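Local coordinates for oxysterol-binding protein homolog 3 (Saccharomyces cerevisiae, PDB 4INQ) that carries lipids in a hydrophobic pocket and transfers them between membranes through the cytosol in a phosphoinositide-coupled way, helping to maintain intracellular sterol distribution, at residues Pro68-Gln73 with Phe120-Ala125; Pro83-Ala88 with Thr96-Phe101; Glu142-Arg147 with Lys362-Val367; Gly183-Lys188 with Trp198-Thr203. All coordinates share one frame; numbering follows the deposited sequence.

Contact 1 (Pro68-Gln73 with Phe120-Ala125). With PIF ((2R)-3-{[(S)-hydroxy{[(1R,2R,3R,4R,5S,6R)-2,3,5,6-tetrahydroxy-4-(phosphonooxy)cyclohexyl]oxy}phosphoryl]oxy}propane-1,2-diyl dioctanoate), chain B.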
# COMPACT_ATOMS: atom_id res chain seq x y z
N PRO A 68 4.85 10.63 -7.40
CA PRO A 68 5.42 11.22 -6.19
C PRO A 68 5.21 10.64 -4.79
O PRO A 68 4.90 11.38 -3.86
CB PRO A 68 4.96 12.69 -6.29
CG PRO A 68 3.64 12.57 -6.94
CD PRO A 68 3.89 11.55 -8.04
N ILE A 69 5.41 9.33 -4.63
CA ILE A 69 5.33 8.66 -3.32
C ILE A 69 6.15 7.38 -3.40
O ILE A 69 6.38 6.84 -4.49
CB ILE A 69 3.89 8.26 -2.89
CG1 ILE A 69 3.35 7.15 -3.81
CG2 ILE A 69 2.96 9.48 -2.88
CD1 ILE A 69 2.10 6.44 -3.24
N SER A 70 6.59 6.87 -2.24
CA SER A 70 7.37 5.64 -2.21
C SER A 70 6.42 4.45 -2.08
O SER A 70 5.21 4.63 -1.89
CB SER A 70 8.32 5.64 -1.01
OG SER A 70 7.62 5.38 0.20
N ILE A 71 6.96 3.24 -2.17
CA ILE A 71 6.16 2.02 -2.04
C ILE A 71 5.59 1.91 -0.63
O ILE A 71 4.49 1.39 -0.44
CB ILE A 71 7.00 0.75 -2.32
CG1 ILE A 71 7.36 0.67 -3.80
CG2 ILE A 71 6.22 -0.49 -1.92
CD1 ILE A 71 8.39 -0.40 -4.09
N LEU A 72 6.35 2.37 0.35
CA LEU A 72 5.89 2.34 1.74
C LEU A 72 4.59 3.11 1.87
O LEU A 72 3.68 2.70 2.60
CB LEU A 72 6.96 2.96 2.65
CG LEU A 72 8.22 2.12 2.84
CD1 LEU A 72 9.28 2.96 3.52
CD2 LEU A 72 7.90 0.86 3.67
N GLN A 73 4.52 4.24 1.17
CA GLN A 73 3.35 5.11 1.19
C GLN A 73 2.18 4.49 0.40
O GLN A 73 1.02 4.61 0.80
CB GLN A 73 3.73 6.49 0.61
CG GLN A 73 4.65 7.30 1.52
CD GLN A 73 5.20 8.57 0.88
OE1 GLN A 73 5.91 8.51 -0.13
NE2 GLN A 73 4.87 9.72 1.46
N PHE A 120 8.21 5.34 -5.86
CA PHE A 120 9.67 5.31 -5.82
C PHE A 120 10.02 4.08 -5.00
O PHE A 120 9.27 3.70 -4.10
CB PHE A 120 10.25 6.54 -5.12
CG PHE A 120 10.31 7.77 -5.98
CD1 PHE A 120 9.15 8.41 -6.40
CD2 PHE A 120 11.54 8.30 -6.35
CE1 PHE A 120 9.21 9.57 -7.17
CE2 PHE A 120 11.61 9.46 -7.12
CZ PHE A 120 10.44 10.10 -7.54
N ASN A 121 11.14 3.45 -5.31
CA ASN A 121 11.57 2.30 -4.55
C ASN A 121 12.24 2.86 -3.30
O ASN A 121 13.13 3.70 -3.40
CB ASN A 121 12.57 1.47 -5.35
CG ASN A 121 12.14 0.02 -5.50
OD1 ASN A 121 11.92 -0.68 -4.50
ND2 ASN A 121 12.01 -0.45 -6.74
N PRO A 122 11.79 2.44 -2.11
CA PRO A 122 12.39 2.94 -0.87
C PRO A 122 13.79 2.40 -0.70
O PRO A 122 14.12 1.32 -1.20
CB PRO A 122 11.46 2.38 0.22
CG PRO A 122 10.15 2.24 -0.49
CD PRO A 122 10.56 1.68 -1.83
N LEU A 123 14.63 3.15 0.01
CA LEU A 123 15.99 2.72 0.29
C LEU A 123 15.92 1.79 1.49
O LEU A 123 14.93 1.79 2.22
CB LEU A 123 16.86 3.93 0.64
CG LEU A 123 16.89 5.03 -0.41
CD1 LEU A 123 17.88 6.10 0.03
CD2 LEU A 123 17.29 4.44 -1.78
N LEU A 124 16.95 0.99 1.69
CA LEU A 124 16.96 0.09 2.83
C LEU A 124 16.95 0.94 4.10
O LEU A 124 17.73 1.88 4.22
CB LEU A 124 18.21 -0.78 2.81
CG LEU A 124 18.33 -1.76 3.97
CD1 LEU A 124 17.08 -2.65 4.02
CD2 LEU A 124 19.58 -2.60 3.79
N ALA A 125 16.07 0.61 5.04
CA ALA A 125 15.94 1.34 6.30
C ALA A 125 15.17 2.65 6.15
O ALA A 125 15.07 3.44 7.10
CB ALA A 125 17.32 1.60 6.90
C1 PIF B . 16.06 1.01 -8.19
O1 PIF B . 14.65 1.16 -8.35
P1 PIF B . 13.87 1.29 -9.76
C2 PIF B . 16.57 -0.30 -8.88
O2 PIF B . 15.92 -1.44 -8.28
C3 PIF B . 18.12 -0.40 -8.68
O3 PIF B . 18.63 -1.59 -9.29
C4 PIF B . 18.48 -0.40 -7.17
O4 PIF B . 19.90 -0.45 -6.99
P4 PIF B . 20.80 -1.76 -6.88
C5 PIF B . 17.94 0.86 -6.49
O5 PIF B . 18.27 0.83 -5.11
C6 PIF B . 16.42 0.98 -6.67
O6 PIF B . 15.98 2.15 -6.01
C7 PIF B . 12.88 -0.95 -11.00
C8 PIF B . 11.85 -2.10 -10.73
C9 PIF B . 10.51 -1.60 -10.15
C10 PIF B . 8.87 -2.65 -8.78
C11 PIF B . 7.38 -2.24 -8.91
O11 PIF B . 14.72 1.63 -10.92
C12 PIF B . 6.67 -2.21 -7.55
O12 PIF B . 12.73 2.40 -9.52
C13 PIF B . 5.17 -1.93 -7.71
O13 PIF B . 12.96 -0.05 -9.90
C14 PIF B . 4.43 -2.07 -6.37
O14 PIF B . 11.69 -2.85 -12.01
C15 PIF B . 2.93 -2.29 -6.58
O15 PIF B . 9.65 -2.73 -9.93
C16 PIF B . 2.30 -3.17 -5.50
O16 PIF B . 9.35 -2.92 -7.67
C17 PIF B . 1.51 -4.36 -6.09
O17 PIF B . 11.82 -4.98 -11.20
C18 PIF B . 11.39 -4.20 -12.05
C19 PIF B . 10.50 -4.77 -13.15
C20 PIF B . 9.05 -4.89 -12.67
C21 PIF B . 8.12 -3.96 -13.46
C22 PIF B . 6.86 -3.82 -12.87
C23 PIF B . 6.19 -2.60 -12.68
C24 PIF B . 4.95 -2.43 -12.03
C25 PIF B . 4.52 -1.11 -12.18
O41 PIF B . 21.84 -1.54 -5.70
O42 PIF B . 21.44 -2.02 -8.21
O43 PIF B . 19.83 -2.98 -6.37
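Ser70 and Phe120 form a short parallel beta bridge (CA to CA 4.3 Å), in which Phe120 N donates to Ile69 O at 2.7 Å with an N-H...O angle of 160° and Ile71 N gives a weak bond to Phe120 O at 3.0 Å. The bridge runs directly into helix 71-76 of the OSBP-related domain: Ser70 is the N-cap and forms a capping box with Gln73. Gln73 OE1 accepts from Ser70 N at 2.8 Å, in the carbonyl plane and on a lone pair. Ser70 OG, set between its backbone N and carbonyl carbon (chi1 76°), reaches forward over the helix start to accept weakly from Gln73 N, and it also bonds to Ser321 OG. The apolar half of the contact centres on Pro122, which crosses Ile71 at about a right angle, Pro122 CD to Ile71 CB 3.7 Å. Pro122 CG also meets Leu72 CG at 3.9 Å, and Phe151 of strand 150-157 packs on all three residues. Asn121 lies alongside Ile71, pointing the same way, with Asn121 OD1 3.6 Å from Ile71 CD1. The other arm of that amide turns to the bound phosphatidylinositol 4-phosphate: Asn121 ND2 donates weakly to PIF O13, the phosphodiester oxygen on the glycerol side, at 3.3 Å.

Contact 2 (Pro83-Ala88 with Thr96-Phe101)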
# COMPACT_ATOMS: atom_id res chain seq x y z
N PRO A 83 -11.66 3.05 8.92
CA PRO A 83 -12.88 3.05 9.73
C PRO A 83 -13.71 1.78 9.57
O PRO A 83 -14.52 1.45 10.43
CB PRO A 83 -13.62 4.29 9.25
CG PRO A 83 -12.49 5.23 8.93
CD PRO A 83 -11.52 4.33 8.19
N LEU A 84 -13.51 1.06 8.46
CA LEU A 84 -14.25 -0.18 8.23
C LEU A 84 -13.91 -1.21 9.30
O LEU A 84 -14.77 -1.97 9.73
CB LEU A 84 -13.91 -0.76 6.86
CG LEU A 84 -14.54 -0.07 5.65
CD1 LEU A 84 -14.02 -0.71 4.38
CD2 LEU A 84 -16.05 -0.21 5.73
N LEU A 85 -12.64 -1.24 9.70
CA LEU A 85 -12.16 -2.18 10.71
C LEU A 85 -12.72 -1.80 12.07
O LEU A 85 -13.05 -2.65 12.89
CB LEU A 85 -10.63 -2.18 10.75
CG LEU A 85 -9.93 -2.58 9.45
CD1 LEU A 85 -8.42 -2.42 9.59
CD2 LEU A 85 -10.28 -4.01 9.10
N THR A 86 -12.82 -0.49 12.31
CA THR A 86 -13.34 0.01 13.56
C THR A 86 -14.82 -0.36 13.68
O THR A 86 -15.30 -0.73 14.75
CB THR A 86 -13.20 1.54 13.64
OG1 THR A 86 -11.82 1.88 13.45
CG2 THR A 86 -13.64 2.05 15.00
N LYS A 87 -15.53 -0.26 12.57
CA LYS A 87 -16.94 -0.59 12.54
C LYS A 87 -17.11 -2.10 12.72
O LYS A 87 -18.06 -2.57 13.34
CB LYS A 87 -17.55 -0.15 11.21
CG LYS A 87 -19.06 -0.29 11.12
CD LYS A 87 -19.60 0.12 9.75
CE LYS A 87 -19.51 1.63 9.50
NZ LYS A 87 -18.11 2.15 9.43
N ALA A 88 -16.16 -2.85 12.17
CA ALA A 88 -16.19 -4.30 12.26
C ALA A 88 -16.15 -4.77 13.71
O ALA A 88 -16.84 -5.71 14.08
CB ALA A 88 -15.02 -4.89 11.48
N THR A 96 -17.54 -9.56 7.60
CA THR A 96 -18.09 -8.94 6.40
C THR A 96 -17.47 -7.56 6.19
O THR A 96 -17.32 -7.12 5.05
CB THR A 96 -19.63 -8.77 6.48
OG1 THR A 96 -19.94 -7.46 6.98
CG2 THR A 96 -20.23 -9.81 7.39
N PHE A 97 -17.11 -6.88 7.28
CA PHE A 97 -16.51 -5.56 7.18
C PHE A 97 -15.01 -5.65 6.94
O PHE A 97 -14.42 -4.79 6.28
CB PHE A 97 -16.84 -4.75 8.43
CG PHE A 97 -18.28 -4.38 8.52
CD1 PHE A 97 -19.23 -5.34 8.90
CD2 PHE A 97 -18.72 -3.12 8.15
CE1 PHE A 97 -20.59 -5.04 8.90
CE2 PHE A 97 -20.08 -2.81 8.14
CZ PHE A 97 -21.02 -3.77 8.51
N VAL A 98 -14.39 -6.70 7.48
CA VAL A 98 -12.97 -6.92 7.29
C VAL A 98 -12.79 -7.20 5.80
O VAL A 98 -11.81 -6.79 5.19
CB VAL A 98 -12.48 -8.15 8.11
CG1 VAL A 98 -11.08 -8.54 7.69
CG2 VAL A 98 -12.52 -7.83 9.58
N SER A 99 -13.77 -7.90 5.24
CA SER A 99 -13.78 -8.27 3.82
C SER A 99 -13.96 -7.04 2.93
O SER A 99 -13.47 -7.01 1.81
CB SER A 99 -14.89 -9.28 3.54
OG SER A 99 -14.64 -10.52 4.18
N ALA A 100 -14.69 -6.05 3.42
CA ALA A 100 -14.88 -4.82 2.66
C ALA A 100 -13.54 -4.10 2.64
O ALA A 100 -13.07 -3.65 1.59
CB ALA A 100 -15.93 -3.94 3.34
N PHE A 101 -12.91 -4.00 3.81
CA PHE A 101 -11.61 -3.36 3.98
C PHE A 101 -10.55 -4.05 3.14
O PHE A 101 -9.77 -3.40 2.45
CB PHE A 101 -11.20 -3.41 5.45
CG PHE A 101 -9.85 -2.83 5.73
CD1 PHE A 101 -9.68 -1.45 5.80
CD2 PHE A 101 -8.75 -3.65 5.90
CE1 PHE A 101 -8.42 -0.90 6.04
CE2 PHE A 101 -7.48 -3.11 6.15
CZ PHE A 101 -7.32 -1.73 6.22
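Leu84 and Leu85 are two bumps that helix 83-88 presses into helix 96-101, and they enter different hollows. The short axes approach to 8.3 Å and run antiparallel at 174°. Leu84 CD1 settles on the backbone between Ala100 and Phe101, 3.5 Å from Phe101 N, and it also reaches Ala100 CB at 3.9 Å. Leu85 instead covers an aromatic face: its CD1 stands 3.6 Å from the centroid of the Phe101 ring and 13° off the normal, a CH-pi contact. Leu85 CD2 lies over the CG/CD2 side of the same face, 3.6 Å from Phe101 CD2. The ring can offer this face because Phe101 CG is trans to its backbone N (chi1 177°). One turn farther along, Phe97 presses back from the other helix, its CB against Leu84 O and, at 3.6 Å, Ala88 CB, whose small size lets the two backbones draw near. Lys87 CD then approaches the Phe97 ring obliquely, 3.4 Å from Phe97 CE2, so that the aliphatic stem of the lysine closes the border of the interface. No hydrogen bond crosses it; the contact rests on close apolar packing and the CH-pi contact. It is an antiparallel helical hairpin, packed against strands 177-189, 195-198 and 280-284 of the OSBP-related domain.

Contact 3 (Glu142-Arg147 with Lys362-Val367); sequences EKVSHR and KYFEKV. With PIF ((2R)-3-{[(S)-hydroxy{[(1R,2R,3R,4R,5S,6R)-2,3,5,6-tetrahydroxy-4-(phosphonooxy)cyclohexyl]oxy}phosphoryl]oxy}propane-1,2-diyl dioctanoate), chain B.
Glu142 reaches from strand 137-145 to grip two successive backbone amides, those of Lys362 and Tyr363, just ahead of the small hairpin of strands 364-368 and 371-374. This ties the hairpin to the antiparallel beta-barrel of the OSBP-related domain. The Glu142 chain is extended (CG trans to the backbone N, chi1 174°), which carries its carboxylate clear of the strand. Glu142 OE1 takes Tyr363 N at 2.9 Å on its syn lone pair. Glu142 OE2 takes Lys362 N at 2.8 Å, also on the syn side but 26° out of the carboxylate plane. The buried carboxylate is thus held at both oxygens and its rotation fixed; two amide donors would tend to stabilise its charged form. Glu142 OE1 also lies in the plane of the Phe364 ring at its edge, 3.7 Å from Phe364 CD2. Lys143 turns its side chain the other way, to Pro122 O. Val144 crosses Phe364 at about a right angle, Val144 CG1 to Phe364 CB 3.9 Å, with Trp372 packed against both. Val144 and Ser145 together face Val150, a classic beta bulge, and beyond the bulge the chain goes on to the lipid headgroup. There His146 NE2 shares a hydrogen bond with the inositol hydroxyl PIF O5, at 3.2 Å. Arg147 NH1 comes to 2.7 Å from O43 of the PIF 4-phosphate.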
# COMPACT_ATOMS: atom_id res chain seq x y z
N GLU A 142 8.74 0.35 7.46
CA GLU A 142 10.17 0.42 7.19
C GLU A 142 10.59 -0.65 6.18
O GLU A 142 10.03 -1.74 6.17
CB GLU A 142 10.95 0.25 8.51
CG GLU A 142 12.48 0.14 8.40
CD GLU A 142 13.17 0.18 9.77
OE1 GLU A 142 12.63 -0.40 10.75
OE2 GLU A 142 14.28 0.77 9.88
N LYS A 143 11.55 -0.32 5.33
CA LYS A 143 12.06 -1.30 4.37
C LYS A 143 13.08 -2.13 5.16
O LYS A 143 14.14 -1.64 5.53
CB LYS A 143 12.76 -0.62 3.19
CG LYS A 143 13.24 -1.61 2.14
CD LYS A 143 13.71 -0.94 0.85
CE LYS A 143 13.97 -1.99 -0.24
NZ LYS A 143 14.55 -1.40 -1.48
N VAL A 144 12.75 -3.39 5.41
CA VAL A 144 13.62 -4.25 6.20
C VAL A 144 14.58 -5.10 5.37
O VAL A 144 15.43 -5.80 5.91
CB VAL A 144 12.79 -5.16 7.14
CG1 VAL A 144 12.07 -4.30 8.16
CG2 VAL A 144 11.78 -5.98 6.33
N SER A 145 14.45 -5.03 4.05
CA SER A 145 15.33 -5.77 3.17
C SER A 145 15.32 -5.15 1.78
O SER A 145 14.29 -4.65 1.33
CB SER A 145 14.91 -7.24 3.09
OG SER A 145 15.66 -7.92 2.10
N HIS A 146 16.46 -5.19 1.11
CA HIS A 146 16.56 -4.64 -0.23
C HIS A 146 16.44 -5.73 -1.29
O HIS A 146 15.78 -5.54 -2.31
CB HIS A 146 17.90 -3.92 -0.39
CG HIS A 146 18.04 -3.19 -1.70
ND1 HIS A 146 19.09 -3.39 -2.56
CD2 HIS A 146 17.27 -2.24 -2.27
CE1 HIS A 146 18.97 -2.60 -3.60
NE2 HIS A 146 17.87 -1.88 -3.45
N ARG A 147 17.10 -6.86 -1.05
CA ARG A 147 17.07 -7.97 -2.00
C ARG A 147 16.87 -9.30 -1.27
O ARG A 147 17.76 -9.78 -0.59
CB ARG A 147 18.38 -8.00 -2.79
CG ARG A 147 18.68 -6.70 -3.52
CD ARG A 147 18.05 -6.68 -4.90
NE ARG A 147 18.94 -7.29 -5.88
CZ ARG A 147 20.06 -6.72 -6.32
NH1 ARG A 147 20.42 -5.53 -5.87
NH2 ARG A 147 20.83 -7.36 -7.20
N LYS A 362 15.65 -0.54 12.00
CA LYS A 362 15.62 -0.25 13.42
C LYS A 362 14.33 -0.56 14.20
O LYS A 362 14.40 -0.86 15.38
CB LYS A 362 15.94 1.23 13.63
CG LYS A 362 17.22 1.74 12.96
CD LYS A 362 18.48 1.23 13.66
CE LYS A 362 19.72 2.00 13.21
NZ LYS A 362 19.92 1.98 11.72
N TYR A 363 13.17 -0.50 13.55
CA TYR A 363 11.91 -0.69 14.27
C TYR A 363 11.17 -2.01 14.11
O TYR A 363 10.09 -2.18 14.67
CB TYR A 363 10.98 0.48 13.93
CG TYR A 363 11.75 1.78 13.90
CD1 TYR A 363 12.44 2.22 15.02
CD2 TYR A 363 11.87 2.51 12.71
CE1 TYR A 363 13.24 3.36 14.97
CE2 TYR A 363 12.67 3.64 12.64
CZ TYR A 363 13.35 4.06 13.77
OH TYR A 363 14.16 5.17 13.70
N PHE A 364 11.75 -2.93 13.36
CA PHE A 364 11.16 -4.25 13.14
C PHE A 364 12.29 -5.26 13.22
O PHE A 364 13.43 -4.95 12.88
CB PHE A 364 10.51 -4.33 11.75
CG PHE A 364 9.29 -3.44 11.59
CD1 PHE A 364 8.02 -3.93 11.87
CD2 PHE A 364 9.43 -2.13 11.14
CE1 PHE A 364 6.89 -3.12 11.70
CE2 PHE A 364 8.31 -1.31 10.97
CZ PHE A 364 7.04 -1.81 11.25
N GLU A 365 11.98 -6.46 13.69
CA GLU A 365 12.98 -7.51 13.81
C GLU A 365 12.40 -8.79 13.23
O GLU A 365 11.22 -9.07 13.40
CB GLU A 365 13.37 -7.74 15.27
CG GLU A 365 12.24 -8.26 16.15
CD GLU A 365 12.69 -8.56 17.56
OE1 GLU A 365 13.61 -9.39 17.73
OE2 GLU A 365 12.12 -7.98 18.51
N LYS A 366 13.23 -9.55 12.55
CA LYS A 366 12.78 -10.79 11.94
C LYS A 366 12.40 -11.81 13.01
O LYS A 366 13.17 -12.08 13.93
CB LYS A 366 13.87 -11.34 11.03
CG LYS A 366 13.35 -12.10 9.83
CD LYS A 366 14.47 -12.47 8.87
CE LYS A 366 13.93 -13.29 7.71
NZ LYS A 366 15.01 -13.73 6.80
N VAL A 367 11.19 -12.35 12.89
CA VAL A 367 10.67 -13.35 13.82
C VAL A 367 10.74 -14.73 13.17
O VAL A 367 10.64 -15.77 13.83
CB VAL A 367 9.21 -13.03 14.22
CG1 VAL A 367 8.59 -14.20 14.96
CG2 VAL A 367 9.19 -11.79 15.09
C1 PIF B . 16.06 1.01 -8.19
O1 PIF B . 14.65 1.16 -8.35
P1 PIF B . 13.87 1.29 -9.76
C2 PIF B . 16.57 -0.30 -8.88
O2 PIF B . 15.92 -1.44 -8.28
C3 PIF B . 18.12 -0.40 -8.68
O3 PIF B . 18.63 -1.59 -9.29
C4 PIF B . 18.48 -0.40 -7.17
O4 PIF B . 19.90 -0.45 -6.99
P4 PIF B . 20.80 -1.76 -6.88
C5 PIF B . 17.94 0.86 -6.49
O5 PIF B . 18.27 0.83 -5.11
C6 PIF B . 16.42 0.98 -6.67
O6 PIF B . 15.98 2.15 -6.01
C7 PIF B . 12.88 -0.95 -11.00
C8 PIF B . 11.85 -2.10 -10.73
C9 PIF B . 10.51 -1.60 -10.15
C10 PIF B . 8.87 -2.65 -8.78
C11 PIF B . 7.38 -2.24 -8.91
O11 PIF B . 14.72 1.63 -10.92
C12 PIF B . 6.67 -2.21 -7.55
O12 PIF B . 12.73 2.40 -9.52
C13 PIF B . 5.17 -1.93 -7.71
O13 PIF B . 12.96 -0.05 -9.90
C14 PIF B . 4.43 -2.07 -6.37
O14 PIF B . 11.69 -2.85 -12.01
C15 PIF B . 2.93 -2.29 -6.58
O15 PIF B . 9.65 -2.73 -9.93
C16 PIF B . 2.30 -3.17 -5.50
O16 PIF B . 9.35 -2.92 -7.67
C17 PIF B . 1.51 -4.36 -6.09
O17 PIF B . 11.82 -4.98 -11.20
C18 PIF B . 11.39 -4.20 -12.05
C19 PIF B . 10.50 -4.77 -13.15
C20 PIF B . 9.05 -4.89 -12.67
C21 PIF B . 8.12 -3.96 -13.46
C22 PIF B . 6.86 -3.82 -12.87
C23 PIF B . 6.19 -2.60 -12.68
C24 PIF B . 4.95 -2.43 -12.03
C25 PIF B . 4.52 -1.11 -12.18
O41 PIF B . 21.84 -1.54 -5.70
O42 PIF B . 21.44 -2.02 -8.21
O43 PIF B . 19.83 -2.98 -6.37

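Contact 4 (Gly183-Lys188 with Trp198-Thr203); sequences GILRLK and WTQPTT
Leu185 and Trp198 form the tight half of this contact, facing each other as an antiparallel hydrogen-bonded pair. Leu185 N donates to Trp198 O at 2.8 Å and is nearly straight, with an N-H...O angle of 172°. The return bond from Trp198 N to Leu185 O is weak, at 3.4 Å. Trp198 CG stands between its own backbone N and carbonyl carbon, and this folds the indole across Leu185. Leu185 CB then sits over one indole face, 4.2 Å from the centroid of the six-membered ring, a CH-pi contact. Leu185 CD2 adds a touch on Trp198 CZ2 at 3.8 Å, and Leu187 CB meets Trp198 CZ3 at 4.0 Å. Gly183, Ile184 and Thr199, all partly exposed, make the looser half. Here Thr199 OG1 gives only a weak bond to Gly183 O, and a water takes up the rest: it donates to Gly183 O at 2.7 Å and accepts from Gln200 N at 3.1 Å, bridging the chains where the direct pairing ends. At the Gly183 backbone angles (phi 142°, psi 157°) a CB would jam against the carbonyl O of the preceding residue. Gln200 turns its amide oxygen to Thr78 OG1. Around the buried half, Trp198 touches Val98, Phe101 and Ala102 of helix 95-104 and also Val223 of strand 214-225, while Leu185 rests on Tyr164 of strand 160-172.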
# COMPACT_ATOMS: atom_id res chain seq x y z
N GLY A 183 2.66 -11.94 1.03
CA GLY A 183 2.64 -11.73 2.47
C GLY A 183 1.23 -11.75 3.02
O GLY A 183 0.27 -11.49 2.30
N ILE A 184 1.12 -12.04 4.31
CA ILE A 184 -0.16 -12.12 4.97
C ILE A 184 -0.43 -10.87 5.80
O ILE A 184 0.43 -10.42 6.55
CB ILE A 184 -0.23 -13.35 5.94
CG1 ILE A 184 -0.25 -14.67 5.17
CG2 ILE A 184 -1.48 -13.26 6.82
CD1 ILE A 184 1.06 -15.02 4.50
N LEU A 185 -1.62 -10.30 5.66
CA LEU A 185 -1.97 -9.15 6.48
C LEU A 185 -2.58 -9.81 7.71
O LEU A 185 -3.47 -10.65 7.58
CB LEU A 185 -3.00 -8.24 5.81
CG LEU A 185 -2.46 -7.35 4.68
CD1 LEU A 185 -2.53 -8.10 3.36
CD2 LEU A 185 -3.28 -6.07 4.60
N ARG A 186 -2.10 -9.44 8.89
CA ARG A 186 -2.61 -10.04 10.10
C ARG A 186 -3.35 -9.02 10.94
O ARG A 186 -2.74 -8.21 11.64
CB ARG A 186 -1.47 -10.67 10.90
CG ARG A 186 -0.70 -11.73 10.11
CD ARG A 186 0.25 -12.54 10.99
NE ARG A 186 1.07 -13.45 10.19
CZ ARG A 186 0.59 -14.47 9.48
NH1 ARG A 186 -0.72 -14.71 9.47
NH2 ARG A 186 1.40 -15.22 8.75
N LEU A 187 -4.68 -9.06 10.86
CA LEU A 187 -5.50 -8.14 11.63
C LEU A 187 -5.87 -8.75 12.97
O LEU A 187 -6.12 -9.94 13.08
CB LEU A 187 -6.78 -7.79 10.86
CG LEU A 187 -7.82 -6.98 11.66
CD1 LEU A 187 -7.23 -5.64 12.04
CD2 LEU A 187 -9.09 -6.79 10.83
N LYS A 188 -5.89 -7.90 14.00
CA LYS A 188 -6.23 -8.34 15.34
C LYS A 188 -7.14 -7.33 16.03
O LYS A 188 -6.83 -6.15 16.11
CB LYS A 188 -4.96 -8.51 16.17
CG LYS A 188 -5.21 -8.68 17.67
CD LYS A 188 -3.91 -8.59 18.47
CE LYS A 188 -4.18 -8.66 19.97
NZ LYS A 188 -2.96 -8.37 20.78
N TRP A 198 -5.31 -12.63 5.57
CA TRP A 198 -5.60 -12.70 4.15
C TRP A 198 -4.42 -12.14 3.40
O TRP A 198 -3.61 -11.40 3.95
CB TRP A 198 -6.86 -11.90 3.81
CG TRP A 198 -6.71 -10.39 3.83
CD1 TRP A 198 -6.31 -9.59 2.79
CD2 TRP A 198 -6.98 -9.51 4.93
NE1 TRP A 198 -6.31 -8.26 3.18
CE2 TRP A 198 -6.72 -8.19 4.48
CE3 TRP A 198 -7.41 -9.71 6.24
CZ2 TRP A 198 -6.88 -7.08 5.31
CZ3 TRP A 198 -7.57 -8.60 7.07
CH2 TRP A 198 -7.31 -7.30 6.59
N THR A 199 -4.32 -12.50 2.13
CA THR A 199 -3.26 -12.01 1.29
C THR A 199 -3.98 -11.12 0.29
O THR A 199 -5.09 -11.43 -0.13
CB THR A 199 -2.56 -13.15 0.53
OG1 THR A 199 -1.91 -14.01 1.48
CG2 THR A 199 -1.51 -12.61 -0.43
N GLN A 200 -3.37 -9.99 -0.06
CA GLN A 200 -4.02 -9.12 -1.02
C GLN A 200 -4.13 -9.87 -2.33
O GLN A 200 -3.25 -10.66 -2.68
CB GLN A 200 -3.23 -7.82 -1.18
CG GLN A 200 -3.57 -6.83 -0.07
CD GLN A 200 -2.96 -5.47 -0.26
OE1 GLN A 200 -3.26 -4.53 0.49
NE2 GLN A 200 -2.09 -5.34 -1.25
N PRO A 201 -5.24 -9.67 -3.05
CA PRO A 201 -5.47 -10.34 -4.33
C PRO A 201 -4.56 -9.92 -5.47
O PRO A 201 -4.06 -8.80 -5.51
CB PRO A 201 -6.94 -10.03 -4.62
CG PRO A 201 -7.16 -8.72 -3.94
CD PRO A 201 -6.44 -8.91 -2.64
N THR A 202 -4.37 -10.84 -6.40
CA THR A 202 -3.55 -10.61 -7.57
C THR A 202 -4.26 -9.60 -8.47
O THR A 202 -5.49 -9.59 -8.56
CB THR A 202 -3.36 -11.91 -8.37
OG1 THR A 202 -2.87 -12.94 -7.50
CG2 THR A 202 -2.38 -11.70 -9.52
N THR A 203 -3.48 -8.75 -9.12
CA THR A 203 -4.02 -7.76 -10.05
C THR A 203 -3.25 -7.95 -11.34
O THR A 203 -2.09 -8.38 -11.32
CB THR A 203 -3.82 -6.30 -9.55
OG1 THR A 203 -2.47 -6.11 -9.11
CG2 THR A 203 -4.78 -6.00 -8.41
O HOH W 1 -0.29 -9.64 0.48

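How the contacts relate
All four contacts lie in the OSBP-related domain. Along the chain contact 2 is nested within the loop closed by contact 1, and contact 4 within the much longer loop closed by contact 3. Contacts 1 and 3 form the lipid end: their centres are 14 Å apart, they join through backbone pairing of Ala125 with Lys143, and both touch the bound phosphoinositide. Contacts 2 and 4 make another pair, also 14 Å apart between centres, where Leu85 and Val98 pack on Leu187. Contacts 1 and 2 lie on opposite sides of the chain's centre, 27 Å apart between centres. Contact 4 comes near the lipid through Gln200, whereas contact 2 lies away from the headgroup site.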